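Local coordinates for endo-xylogalacturonan hydrolase A (Aspergillus tubingensis, PDB 4C2L), which cleaves xylogalacturonan, the xylose-substituted galacturonan of the hairy regions of pectin, as a secreted glycoside hydrolase of family 28, at residues Leu102-Leu107 / Leu144-Leu149; Val168-Leu173 / Val199-Val204. All blocks are in the same frame, centred on the assembly; numbering follows the deposited sequence.

In the fold
Both contacts join successive turns of the right-handed parallel beta-helix that family 28 enzymes share. From the N terminus, the chain passes through strand 102-105, strand 112-114, helix 118-126 and strand 134-139 before strand 142-152 settles beside 102-105; contact 1 closes this loop of 36 residues. After strand 159-162 the chain enters 168-176, makes another circuit through 191-196, and returns as 199-207, where contact 2 closes a loop of 25 residues between the first two PbH1 repeats. The loops follow one another in series, neither enclosing the other. Strands 142-152 and 168-176 are themselves neighbours, with probable backbone hydrogen bonds between Val-169 and both Leu-144 and Ile-146, and this pairing connects the two contacts.

Contact 1: Leu102-Leu107 / Leu144-Leu149; sequences LKLRSL and LEISGL
Leu-102 to Arg-105 pair in parallel with Leu-144 to Ser-147, residue for residue, with the strand axes 4.7 Å apart at closest approach. Four backbone hydrogen bonds alternate across the seam: Glu-145 N to Leu-102 O, Leu-104 N to Glu-145 O, Ser-147 N to Leu-104 O, and Ser-106 N to Ser-147 O. The bond from Leu-104 N to Glu-145 O is nearly straight, 171° at the hydrogen. The last bond takes the first segment one residue past its strand, to Ser-106, whose CB lies 3.5 Å from the O of Gly-148, a residue with a positive phi of 80°.

Polar side chains share the face of Lys-103, Arg-105, Glu-145 and Ser-147. The carboxylate of Glu-145, bent back at chi2 (-93°), accepts a short hydrogen bond at OE2 from Ser-147 OG (2.5 Å), while OE1 rests against carbon, 3.6 Å from Lys-103 CB and 3.8 Å from Arg-105 CD. Ser-147 OG in turn touches Arg-105 CB at 3.3 Å. Arg-105 does not pair with Glu-145: its NE forms a salt bridge with Asp-71, Leu-107 CD2 lies over one face of its guanidinium, offset toward the rim, and Lys-103 CD over the centre of the opposite face.

Apolar packing fills the face of Leu-102, Leu-104, Leu-144 and Ile-146. Leu-144 CD2 comes within 3.6 Å of Leu-102 CB, and Leu-149 CD2 sits 4.3 Å from Leu-104 CG, the looser of the two.

The stacking of aliphatic residues at matching positions of consecutive coils is characteristic of a parallel beta-helix. Strand 70-74 hydrogen-bonds to the far edge of 102-105, strand 168-176 lies beyond 144-147, and across the interior strand 134-139 packs through Leu-136 and Ile-138 on Leu-104, Leu-144 and Ile-146.

Contact 2: Val168-Leu173 / Val199-Val204; sequences VVFSNL and VTITEV
The Phe-170 ring has Thr-200 O and Val-199 CG1 at its edge, near the ring plane, with CD1 3.8 Å from Thr-200 O; Phe-191 adds an edge-to-face ring contact from outside the pair. Ile-201 lies alongside, pointing the same way, its CG1 3.9 Å from Phe-170 CD1. At the corner, Asn-172 and Glu-203 also run side by side, amide and carboxylate planes turned 44° apart, and Asn-172 OD1 meets Glu-203 CB at 3.5 Å.

Both corner residues adopt left-handed backbone conformations, which turn the two strands of the chain round the same corner. Between the parallel strands, Phe-170 N bonds to Thr-200 O (2.8 Å, nearly straight), and at the corner Asn-172 N still reaches Thr-202 O (3.1 Å). Leu-173 N, just past the corner, makes a weak bond to Glu-203 O, and a water donates to Leu-173 O and Glu-203 O, bridging the coils.

Thr-202 OG1 hydrogen-bonds to Asp-225 O, while its CG2 approaches Ser-171 OG on the same face. This is coil-to-coil stacking between two PbH1 repeats: strand 142-152 flanks 168-171, and strands 159-162 and 191-196 pack on the interior side chains Phe-170, Val-199, Ile-201 and Val-204.

Contact 1: Leu102-Leu107 / Leu144-Leu149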
loop_
_atom_site.group_PDB
_atom_site.type_symbol
_atom_site.label_atom_id
_atom_site.label_comp_id
_atom_site.label_asym_id
_atom_site.label_seq_id
_atom_site.Cartn_x
_atom_site.Cartn_y
_atom_site.Cartn_z
ATOM N N LEU A 102 -12.550 12.948 10.444
ATOM C CA LEU A 102 -11.220 13.449 10.682
ATOM C C LEU A 102 -10.700 14.045 9.393
ATOM O O LEU A 102 -10.918 13.495 8.315
ATOM C CB LEU A 102 -10.289 12.321 11.148
ATOM C CG LEU A 102 -8.797 12.596 10.919
ATOM C CD1 LEU A 102 -8.240 13.451 12.043
ATOM C CD2 LEU A 102 -7.971 11.336 10.735
ATOM N N LYS A 103 -10.023 15.175 9.517
ATOM C CA LYS A 103 -9.191 15.680 8.431
ATOM C C LYS A 103 -7.778 15.782 8.981
ATOM O O LYS A 103 -7.540 16.475 9.972
ATOM C CB LYS A 103 -9.674 17.048 7.946
ATOM C CG LYS A 103 -11.158 17.094 7.605
ATOM C CD LYS A 103 -11.573 18.505 7.199
ATOM C CE LYS A 103 -13.089 18.672 7.206
ATOM N NZ LYS A 103 -13.586 18.892 8.595
ATOM N N LEU A 104 -6.855 15.066 8.363
ATOM C CA LEU A 104 -5.452 15.153 8.726
ATOM C C LEU A 104 -4.783 15.684 7.489
ATOM O O LEU A 104 -4.632 14.965 6.490
ATOM C CB LEU A 104 -4.887 13.776 9.109
ATOM C CG LEU A 104 -3.387 13.670 9.435
ATOM C CD1 LEU A 104 -3.027 14.452 10.689
ATOM C CD2 LEU A 104 -2.969 12.215 9.624
ATOM N N ARG A 105 -4.410 16.951 7.529
ATOM C CA ARG A 105 -4.062 17.596 6.260
ATOM C C ARG A 105 -3.052 18.696 6.397
ATOM O O ARG A 105 -2.941 19.309 7.449
ATOM C CB ARG A 105 -5.331 18.122 5.606
ATOM C CG ARG A 105 -6.127 19.099 6.460
ATOM C CD ARG A 105 -7.386 19.491 5.693
ATOM N NE ARG A 105 -8.167 20.476 6.415
ATOM C CZ ARG A 105 -9.099 21.232 5.845
ATOM N NH1 ARG A 105 -9.333 21.121 4.536
ATOM N NH2 ARG A 105 -9.776 22.098 6.577
ATOM N N SER A 106 -2.298 18.937 5.333
ATOM C CA SER A 106 -1.483 20.133 5.263
ATOM C C SER A 106 -2.164 21.065 4.278
ATOM O O SER A 106 -2.367 20.697 3.121
ATOM C CB SER A 106 -0.055 19.833 4.804
ATOM O OG SER A 106 0.666 21.058 4.681
ATOM N N LEU A 107 -2.575 22.234 4.754
ATOM C CA LEU A 107 -3.245 23.202 3.878
ATOM C C LEU A 107 -2.238 24.074 3.131
ATOM O O LEU A 107 -2.563 24.653 2.095
ATOM C CB LEU A 107 -4.278 24.035 4.652
ATOM C CG LEU A 107 -5.557 23.304 5.089
ATOM C CD1 LEU A 107 -6.466 24.215 5.913
ATOM C CD2 LEU A 107 -6.309 22.737 3.878
ATOM N N LEU A 144 -12.867 9.899 6.881
ATOM C CA LEU A 144 -11.508 10.296 7.195
ATOM C C LEU A 144 -10.864 10.820 5.932
ATOM O O LEU A 144 -10.965 10.196 4.877
ATOM C CB LEU A 144 -10.712 9.102 7.719
ATOM C CG LEU A 144 -11.427 8.301 8.825
ATOM C CD1 LEU A 144 -10.764 6.961 9.066
ATOM C CD2 LEU A 144 -11.494 9.100 10.112
ATOM N N GLU A 145 -10.193 11.959 6.051
ATOM C CA GLU A 145 -9.571 12.598 4.902
ATOM C C GLU A 145 -8.117 12.899 5.272
ATOM O O GLU A 145 -7.851 13.513 6.312
ATOM C CB GLU A 145 -10.359 13.875 4.559
ATOM C CG GLU A 145 -9.920 14.588 3.293
ATOM C CD GLU A 145 -8.890 15.694 3.520
ATOM O OE1 GLU A 145 -8.558 16.042 4.685
ATOM O OE2 GLU A 145 -8.417 16.239 2.502
ATOM N N ILE A 146 -7.191 12.418 4.445
ATOM C CA ILE A 146 -5.761 12.580 4.657
ATOM C C ILE A 146 -5.198 13.219 3.393
ATOM O O ILE A 146 -5.251 12.626 2.319
ATOM C CB ILE A 146 -5.053 11.227 4.916
ATOM C CG1 ILE A 146 -5.744 10.457 6.057
ATOM C CG2 ILE A 146 -3.576 11.436 5.255
ATOM C CD1 ILE A 146 -6.911 9.615 5.581
ATOM N N SER A 147 -4.628 14.417 3.510
ATOM C CA SER A 147 -4.285 15.152 2.293
ATOM C C SER A 147 -3.190 16.191 2.432
ATOM O O SER A 147 -2.977 16.756 3.502
ATOM C CB SER A 147 -5.537 15.834 1.741
ATOM O OG SER A 147 -5.973 16.881 2.599
ATOM N N GLY A 148 -2.496 16.425 1.325
ATOM C CA GLY A 148 -1.599 17.546 1.183
ATOM C C GLY A 148 -0.237 17.406 1.802
ATOM O O GLY A 148 0.594 18.305 1.678
ATOM N N LEU A 149 0.035 16.281 2.446
ATOM C CA LEU A 149 1.259 16.219 3.229
ATOM C C LEU A 149 2.252 15.226 2.676
ATOM O O LEU A 149 1.926 14.449 1.779
ATOM C CB LEU A 149 0.931 15.954 4.697
ATOM C CG LEU A 149 0.015 14.792 5.001
ATOM C CD1 LEU A 149 0.865 13.528 5.005
ATOM C CD2 LEU A 149 -0.644 15.027 6.350
#

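Contact 2: Val168-Leu173 / Val199-Val204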
loop_
_atom_site.group_PDB
_atom_site.type_symbol
_atom_site.label_atom_id
_atom_site.label_comp_id
_atom_site.label_asym_id
_atom_site.label_seq_id
_atom_site.Cartn_x
_atom_site.Cartn_y
_atom_site.Cartn_z
ATOM N N VAL A 168 -12.909 6.737 3.310
ATOM C CA VAL A 168 -11.573 7.197 3.639
ATOM C C VAL A 168 -10.953 7.707 2.345
ATOM O O VAL A 168 -10.943 6.996 1.328
ATOM C CB VAL A 168 -10.722 6.047 4.197
ATOM C CG1 VAL A 168 -9.322 6.528 4.563
ATOM C CG2 VAL A 168 -11.422 5.442 5.415
ATOM N N VAL A 169 -10.434 8.930 2.385
ATOM C CA VAL A 169 -9.843 9.521 1.187
ATOM C C VAL A 169 -8.423 9.999 1.449
ATOM O O VAL A 169 -8.200 10.780 2.377
ATOM C CB VAL A 169 -10.692 10.700 0.647
ATOM C CG1 VAL A 169 -10.020 11.307 -0.577
ATOM C CG2 VAL A 169 -12.095 10.235 0.294
ATOM N N PHE A 170 -7.479 9.527 0.630
ATOM C CA PHE A 170 -6.086 9.977 0.662
ATOM C C PHE A 170 -5.894 10.792 -0.603
ATOM O O PHE A 170 -6.106 10.278 -1.699
ATOM C CB PHE A 170 -5.117 8.790 0.612
ATOM C CG PHE A 170 -5.220 7.850 1.788
ATOM C CD1 PHE A 170 -6.098 6.768 1.752
ATOM C CD2 PHE A 170 -4.416 8.018 2.908
ATOM C CE1 PHE A 170 -6.180 5.871 2.821
ATOM C CE2 PHE A 170 -4.498 7.136 3.993
ATOM C CZ PHE A 170 -5.385 6.058 3.944
ATOM N N SER A 171 -5.502 12.057 -0.461
ATOM C CA SER A 171 -5.350 12.921 -1.643
ATOM C C SER A 171 -4.085 13.764 -1.599
ATOM O O SER A 171 -3.730 14.278 -0.545
ATOM C CB SER A 171 -6.572 13.859 -1.739
ATOM O OG SER A 171 -6.432 14.709 -2.845
ATOM N N ASN A 172 -3.424 13.936 -2.748
ATOM C CA ASN A 172 -2.297 14.862 -2.840
ATOM C C ASN A 172 -1.213 14.560 -1.803
ATOM O O ASN A 172 -0.796 15.442 -1.048
ATOM C CB ASN A 172 -2.794 16.307 -2.671
ATOM C CG ASN A 172 -3.625 16.764 -3.848
ATOM O OD1 ASN A 172 -3.285 16.473 -4.993
ATOM N ND2 ASN A 172 -4.709 17.466 -3.576
ATOM N N LEU A 173 -0.795 13.302 -1.738
ATOM C CA LEU A 173 0.236 12.892 -0.797
ATOM C C LEU A 173 1.550 12.631 -1.518
ATOM O O LEU A 173 1.568 12.095 -2.641
ATOM C CB LEU A 173 -0.185 11.624 -0.034
ATOM C CG LEU A 173 -1.450 11.650 0.819
ATOM C CD1 LEU A 173 -1.601 10.316 1.538
ATOM C CD2 LEU A 173 -1.395 12.790 1.841
ATOM N N VAL A 199 -12.877 3.460 -0.034
ATOM C CA VAL A 199 -11.567 4.073 0.131
ATOM C C VAL A 199 -11.151 4.633 -1.227
ATOM O O VAL A 199 -11.274 3.952 -2.254
ATOM C CB VAL A 199 -10.524 3.048 0.636
ATOM C CG1 VAL A 199 -9.123 3.648 0.643
ATOM C CG2 VAL A 199 -10.892 2.563 2.039
ATOM N N THR A 200 -10.673 5.872 -1.227
ATOM C CA THR A 200 -10.158 6.497 -2.443
ATOM C C THR A 200 -8.729 6.975 -2.213
ATOM O O THR A 200 -8.418 7.573 -1.173
ATOM C CB THR A 200 -11.041 7.677 -2.891
ATOM O OG1 THR A 200 -12.358 7.198 -3.194
ATOM C CG2 THR A 200 -10.463 8.352 -4.151
ATOM N N ILE A 201 -7.873 6.700 -3.187
ATOM C CA ILE A 201 -6.485 7.138 -3.152
ATOM C C ILE A 201 -6.283 7.884 -4.456
ATOM O O ILE A 201 -6.457 7.304 -5.525
ATOM C CB ILE A 201 -5.515 5.936 -3.092
ATOM C CG1 ILE A 201 -5.721 5.159 -1.795
ATOM C CG2 ILE A 201 -4.059 6.409 -3.196
ATOM C CD1 ILE A 201 -5.148 3.758 -1.827
ATOM N N THR A 202 -5.930 9.165 -4.375
ATOM C CA THR A 202 -5.847 9.948 -5.609
ATOM C C THR A 202 -4.765 10.999 -5.552
ATOM O O THR A 202 -4.578 11.658 -4.513
ATOM C CB THR A 202 -7.221 10.565 -5.980
ATOM O OG1 THR A 202 -7.110 11.244 -7.239
ATOM C CG2 THR A 202 -7.700 11.555 -4.901
ATOM N N GLU A 203 -4.061 11.141 -6.670
ATOM C CA GLU A 203 -2.986 12.133 -6.833
ATOM C C GLU A 203 -1.915 11.936 -5.765
ATOM O O GLU A 203 -1.640 12.809 -4.934
ATOM C CB GLU A 203 -3.545 13.557 -6.846
ATOM C CG GLU A 203 -4.515 13.781 -8.005
ATOM C CD GLU A 203 -3.854 13.823 -9.379
ATOM O OE1 GLU A 203 -2.634 14.079 -9.475
ATOM O OE2 GLU A 203 -4.581 13.618 -10.394
ATOM N N VAL A 204 -1.344 10.744 -5.767
ATOM C CA VAL A 204 -0.288 10.421 -4.807
ATOM C C VAL A 204 0.979 9.988 -5.536
ATOM O O VAL A 204 0.914 9.441 -6.650
ATOM C CB VAL A 204 -0.730 9.350 -3.761
ATOM C CG1 VAL A 204 -2.004 9.776 -3.056
ATOM C CG2 VAL A 204 -0.903 7.988 -4.396
HETATM O O HOH W 1 1.219 13.872 -5.139
#